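Local coordinates for heavy-metal chelation domain-containing protein (Pyrococcus horikoshii, PDB 3NPG), which is of unknown function but may bind heavy metals, at residues T33-E38 and I89-Q94; E224-K229 and K236-E241. All coordinates share one frame; numbering follows the deposited sequence.

Interaction 1 of 2, residues T33-E38 and I89-Q94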
loop_
_atom_site.group_PDB
_atom_site.type_symbol
_atom_site.label_atom_id
_atom_site.label_comp_id
_atom_site.label_asym_id
_atom_site.label_seq_id
_atom_site.Cartn_x
_atom_site.Cartn_y
_atom_site.Cartn_z
ATOM N N THR A 33 -11.086 -15.130 8.617
ATOM C CA THR A 33 -11.289 -16.430 8.000
ATOM C C THR A 33 -11.758 -17.351 9.109
ATOM O O THR A 33 -11.230 -17.281 10.222
ATOM C CB THR A 33 -9.972 -16.933 7.372
ATOM O OG1 THR A 33 -9.608 -16.070 6.296
ATOM C CG2 THR A 33 -10.065 -18.366 6.877
ATOM N N TRP A 34 -12.799 -18.141 8.857
ATOM C CA TRP A 34 -13.338 -19.011 9.893
ATOM C C TRP A 34 -13.494 -20.444 9.443
ATOM O O TRP A 34 -13.669 -20.709 8.255
ATOM C CB TRP A 34 -14.660 -18.460 10.447
ATOM C CG TRP A 34 -15.710 -18.237 9.407
ATOM C CD1 TRP A 34 -15.976 -17.075 8.746
ATOM C CD2 TRP A 34 -16.665 -19.194 8.940
ATOM N NE1 TRP A 34 -17.038 -17.250 7.891
ATOM C CE2 TRP A 34 -17.489 -18.540 7.998
ATOM C CE3 TRP A 34 -16.906 -20.551 9.224
ATOM C CZ2 TRP A 34 -18.525 -19.197 7.329
ATOM C CZ3 TRP A 34 -17.931 -21.197 8.559
ATOM C CH2 TRP A 34 -18.723 -20.525 7.619
ATOM N N VAL A 35 -13.419 -21.377 10.398
ATOM C CA VAL A 35 -13.607 -22.804 10.154
ATOM C C VAL A 35 -14.548 -23.357 11.217
ATOM O O VAL A 35 -14.272 -23.225 12.416
ATOM C CB VAL A 35 -12.247 -23.573 10.120
ATOM C CG1 VAL A 35 -12.460 -25.076 10.228
ATOM C CG2 VAL A 35 -11.446 -23.227 8.862
ATOM N N LEU A 36 -15.694 -23.903 10.787
ATOM C CA LEU A 36 -16.674 -24.491 11.695
ATOM C C LEU A 36 -16.488 -26.016 11.750
ATOM O O LEU A 36 -16.440 -26.669 10.704
ATOM C CB LEU A 36 -18.104 -24.129 11.236
ATOM C CG LEU A 36 -19.251 -24.557 12.160
ATOM C CD1 LEU A 36 -19.093 -23.957 13.556
ATOM C CD2 LEU A 36 -20.598 -24.173 11.565
ATOM N N VAL A 37 -16.304 -26.571 12.962
ATOM C CA VAL A 37 -16.106 -28.019 13.138
ATOM C C VAL A 37 -17.174 -28.623 14.046
ATOM O O VAL A 37 -17.840 -27.892 14.778
ATOM C CB VAL A 37 -14.666 -28.374 13.622
ATOM C CG1 VAL A 37 -13.620 -27.930 12.607
ATOM C CG2 VAL A 37 -14.379 -27.780 15.006
ATOM N N GLU A 38 -17.325 -29.963 14.015
ATOM C CA GLU A 38 -18.303 -30.650 14.855
ATOM C C GLU A 38 -17.749 -31.953 15.418
ATOM O O GLU A 38 -17.129 -32.738 14.691
ATOM C CB GLU A 38 -19.601 -30.908 14.078
ATOM C CG GLU A 38 -20.740 -31.438 14.938
ATOM C CD GLU A 38 -22.082 -31.515 14.241
ATOM O OE1 GLU A 38 -22.106 -31.770 13.015
ATOM O OE2 GLU A 38 -23.115 -31.357 14.930
ATOM N N ILE A 89 -6.859 -24.948 12.969
ATOM C CA ILE A 89 -6.145 -25.295 14.214
ATOM C C ILE A 89 -6.884 -24.680 15.408
ATOM O O ILE A 89 -7.082 -25.350 16.423
ATOM C CB ILE A 89 -4.644 -24.840 14.161
ATOM C CG1 ILE A 89 -3.859 -25.639 13.109
ATOM C CG2 ILE A 89 -3.976 -24.953 15.554
ATOM C CD1 ILE A 89 -2.487 -25.090 12.804
ATOM N N ASN A 90 -7.346 -23.421 15.254
ATOM C CA ASN A 90 -8.116 -22.725 16.279
ATOM C C ASN A 90 -9.479 -23.385 16.500
ATOM O O ASN A 90 -9.941 -23.461 17.635
ATOM C CB ASN A 90 -8.285 -21.253 15.913
ATOM C CG ASN A 90 -6.991 -20.472 15.933
ATOM O OD1 ASN A 90 -6.013 -20.848 16.588
ATOM N ND2 ASN A 90 -6.968 -19.350 15.240
ATOM N N ALA A 91 -10.113 -23.885 15.413
ATOM C CA ALA A 91 -11.400 -24.581 15.498
ATOM C C ALA A 91 -11.279 -25.827 16.364
ATOM O O ALA A 91 -12.074 -26.014 17.290
ATOM C CB ALA A 91 -11.884 -24.953 14.107
ATOM N N VAL A 92 -10.231 -26.653 16.105
ATOM C CA VAL A 92 -9.945 -27.868 16.883
ATOM C C VAL A 92 -9.627 -27.491 18.340
ATOM O O VAL A 92 -10.111 -28.141 19.268
ATOM C CB VAL A 92 -8.786 -28.690 16.233
ATOM C CG1 VAL A 92 -8.369 -29.859 17.121
ATOM C CG2 VAL A 92 -9.176 -29.179 14.842
ATOM N N SER A 93 -8.867 -26.391 18.529
ATOM C CA SER A 93 -8.470 -25.894 19.843
ATOM C C SER A 93 -9.663 -25.426 20.661
ATOM O O SER A 93 -9.753 -25.743 21.838
ATOM C CB SER A 93 -7.466 -24.758 19.698
ATOM O OG SER A 93 -6.306 -25.176 18.997
ATOM N N GLN A 94 -10.591 -24.678 20.033
ATOM C CA GLN A 94 -11.789 -24.145 20.708
ATOM C C GLN A 94 -12.753 -25.252 21.160
ATOM O O GLN A 94 -13.539 -25.044 22.087
ATOM C CB GLN A 94 -12.508 -23.120 19.814
ATOM C CG GLN A 94 -11.720 -21.825 19.624
ATOM C CD GLN A 94 -11.671 -21.003 20.883
ATOM O OE1 GLN A 94 -12.638 -20.351 21.251
ATOM N NE2 GLN A 94 -10.526 -20.983 21.547
#
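Val37 and Val35 both turn their side chains onto Ala91, where helix 79-96 lies across one face of a three-stranded antiparallel sheet. Their strand, 32-38, is the middle one of that sheet; the axes of 33-38 and 89-94 approach to 7.8 Å at an angle of 42°, and Ala91 is the residue of 89-94 that both valines meet. In Val37, CB leads toward the helix and the two methyls then divide the work. CG1, anti to the carbonyl carbon (chi1 -61°), ends 3.8 Å from Ala91 CB. CG2 reaches further along the helix backbone, resting 3.7 Å from Ala91 O while keeping Ala91 CB at 3.9 Å, so the alanine methyl has both branches of the valine against it. Val35 adds a single branch: its CG1 sits 3.9 Å from Ala91 CB, and its own side chain continues onto Ala87 and Ala88, one turn back along the same helix. The side chains that meet are all apolar, and the contact is buried. Helix 223-232 packs on the opposite sheet face, which leaves the strand sandwiched between two helices. Beside the valine methyls, the backbone takes part too: Val35 O lies 3.4 Å from Ala91 CB.

Interaction 2 of 2, residues E224-K229 and K236-E241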
loop_
_atom_site.group_PDB
_atom_site.type_symbol
_atom_site.label_atom_id
_atom_site.label_comp_id
_atom_site.label_asym_id
_atom_site.label_seq_id
_atom_site.Cartn_x
_atom_site.Cartn_y
_atom_site.Cartn_z
ATOM N N GLU A 224 -24.036 -19.563 15.917
ATOM C CA GLU A 224 -24.959 -19.105 14.872
ATOM C C GLU A 224 -24.959 -17.583 14.716
ATOM O O GLU A 224 -24.840 -17.085 13.595
ATOM C CB GLU A 224 -26.385 -19.631 15.125
ATOM C CG GLU A 224 -26.532 -21.130 14.902
ATOM C CD GLU A 224 -26.277 -21.599 13.479
ATOM O OE1 GLU A 224 -26.739 -20.919 12.532
ATOM O OE2 GLU A 224 -25.634 -22.660 13.312
ATOM N N LYS A 225 -25.070 -16.843 15.840
ATOM C CA LYS A 225 -25.090 -15.374 15.816
ATOM C C LYS A 225 -23.734 -14.788 15.389
ATOM O O LYS A 225 -23.700 -13.792 14.662
ATOM C CB LYS A 225 -25.525 -14.808 17.173
ATOM C CG LYS A 225 -27.000 -15.020 17.484
ATOM C CD LYS A 225 -27.459 -14.127 18.629
ATOM C CE LYS A 225 -28.913 -14.337 18.967
ATOM N NZ LYS A 225 -29.389 -13.351 19.974
ATOM N N ALA A 226 -22.617 -15.428 15.819
ATOM C CA ALA A 226 -21.264 -14.992 15.462
ATOM C C ALA A 226 -20.966 -15.226 13.971
ATOM O O ALA A 226 -20.314 -14.393 13.348
ATOM C CB ALA A 226 -20.238 -15.705 16.321
ATOM N N LEU A 227 -21.471 -16.350 13.393
ATOM C CA LEU A 227 -21.309 -16.653 11.958
ATOM C C LEU A 227 -22.029 -15.633 11.095
ATOM O O LEU A 227 -21.515 -15.242 10.049
ATOM C CB LEU A 227 -21.823 -18.067 11.633
ATOM C CG LEU A 227 -20.839 -19.205 11.863
ATOM C CD1 LEU A 227 -21.505 -20.535 11.663
ATOM C CD2 LEU A 227 -19.641 -19.079 10.954
ATOM N N VAL A 228 -23.216 -15.185 11.539
ATOM C CA VAL A 228 -23.988 -14.156 10.843
ATOM C C VAL A 228 -23.173 -12.867 10.749
ATOM O O VAL A 228 -23.067 -12.286 9.672
ATOM C CB VAL A 228 -25.372 -13.930 11.525
ATOM C CG1 VAL A 228 -26.028 -12.639 11.042
ATOM C CG2 VAL A 228 -26.295 -15.122 11.295
ATOM N N LYS A 229 -22.528 -12.468 11.855
ATOM C CA LYS A 229 -21.711 -11.255 11.887
ATOM C C LYS A 229 -20.405 -11.425 11.110
ATOM O O LYS A 229 -19.992 -10.499 10.415
ATOM C CB LYS A 229 -21.444 -10.810 13.338
ATOM C CG LYS A 229 -22.726 -10.538 14.153
ATOM C CD LYS A 229 -23.438 -9.251 13.721
ATOM C CE LYS A 229 -24.649 -8.972 14.575
ATOM N NZ LYS A 229 -25.424 -7.811 14.072
ATOM N N LYS A 236 -17.126 -6.201 15.691
ATOM C CA LYS A 236 -17.740 -5.976 17.005
ATOM C C LYS A 236 -19.005 -6.819 17.217
ATOM O O LYS A 236 -19.347 -7.142 18.358
ATOM C CB LYS A 236 -18.018 -4.489 17.237
ATOM C CG LYS A 236 -16.871 -3.771 17.932
ATOM C CD LYS A 236 -17.221 -2.320 18.230
ATOM C CE LYS A 236 -16.289 -1.702 19.247
ATOM N NZ LYS A 236 -16.506 -2.263 20.611
ATOM N N GLY A 237 -19.661 -7.195 16.116
ATOM C CA GLY A 237 -20.820 -8.081 16.154
ATOM C C GLY A 237 -20.415 -9.503 16.480
ATOM O O GLY A 237 -21.117 -10.207 17.210
ATOM N N PHE A 238 -19.263 -9.927 15.947
ATOM C CA PHE A 238 -18.673 -11.233 16.233
ATOM C C PHE A 238 -18.049 -11.236 17.638
ATOM O O PHE A 238 -18.111 -12.246 18.339
ATOM C CB PHE A 238 -17.614 -11.581 15.160
ATOM C CG PHE A 238 -16.588 -12.604 15.586
ATOM C CD1 PHE A 238 -16.925 -13.948 15.691
ATOM C CD2 PHE A 238 -15.269 -12.231 15.838
ATOM C CE1 PHE A 238 -15.974 -14.896 16.072
ATOM C CE2 PHE A 238 -14.317 -13.181 16.219
ATOM C CZ PHE A 238 -14.676 -14.507 16.335
ATOM N N GLU A 239 -17.447 -10.096 18.037
ATOM C CA GLU A 239 -16.801 -9.924 19.340
ATOM C C GLU A 239 -17.834 -9.980 20.481
ATOM O O GLU A 239 -17.541 -10.522 21.549
ATOM C CB GLU A 239 -16.036 -8.586 19.370
ATOM C CG GLU A 239 -14.999 -8.487 20.472
ATOM C CD GLU A 239 -14.159 -7.225 20.424
ATOM O OE1 GLU A 239 -14.742 -6.123 20.300
ATOM O OE2 GLU A 239 -12.917 -7.337 20.534
ATOM N N SER A 240 -19.053 -9.438 20.239
ATOM C CA SER A 240 -20.128 -9.419 21.242
ATOM C C SER A 240 -20.733 -10.814 21.470
ATOM O O SER A 240 -21.396 -11.037 22.483
ATOM C CB SER A 240 -21.217 -8.428 20.845
ATOM O OG SER A 240 -21.839 -8.810 19.631
ATOM N N GLU A 241 -20.501 -11.751 20.530
ATOM C CA GLU A 241 -20.998 -13.130 20.647
ATOM C C GLU A 241 -19.897 -14.053 21.186
ATOM O O GLU A 241 -19.981 -15.277 21.039
ATOM C CB GLU A 241 -21.517 -13.639 19.285
ATOM C CG GLU A 241 -22.691 -12.840 18.734
ATOM C CD GLU A 241 -23.967 -12.887 19.557
ATOM O OE1 GLU A 241 -24.125 -13.829 20.370
ATOM O OE2 GLU A 241 -24.848 -12.030 19.325
#
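Glu241 folds back over the helix holding Lys225 and Ala226 and has more of its surface buried here than any other residue of the pair. Its CB meets Ala226 CB at 3.8 Å. The chain then bends at chi2 (-64°), which swings the carboxylate across the aliphatic part of Lys225: CD of Glu241 lies 3.4 Å from Lys225 CB, and OE2 lies 3.4 Å from Lys225 CD. The two side chains cross obliquely, and the ammonium group is carried past the acid, leaving Lys225 NZ 4.8 Å from Glu241 OE2, too far for direct contact but near enough for what is probably a loose electrostatic attraction. An alanine here takes away the carboxylate, so Lys225 would probably be left with its methylenes less covered, no opposite charge from this residue near NZ and a chain freer to turn. Helices 223-232 and 235-239 form the connection from strand 214-220 to the antiparallel edge strand 242-248 in the Rossmann-like domain. Between Glu241 and that sheet, Ala226 CB also meets the Phe238 ring at its edge, near the ring plane, 3.8 Å from CD1; both residues pack on Val220 beneath. Lys229 fills the other end of the contact with its methylenes, CG lying 3.4 Å from Gly237 C and CB 3.5 Å from Phe238 N, so a lysine chain runs along the backbone of the second helix. Its NZ makes a salt bridge with Glu63 of the second subunit.

Overall arrangement
Interaction 1 is a buried sheet-to-helix contact made of valine and alanine, while interaction 2, some 15 Å away between centres, joins two successive helices nearer the surface and mixes methyls with lysine and glutamate chains. They share no element, yet they meet through strand 32-38: with its valines committed to helix 79-96, the strand offers Trp34 and Leu36 to Leu227 of helix 223-232, with Trp34 CE3 3.6 Å from Leu227 CD2. The three-stranded antiparallel sheet and the Rossmann-like region are thereby packed together. Interaction 2 also has a neighbouring subunit beside its charged side, whereas interaction 1 touches no other chain.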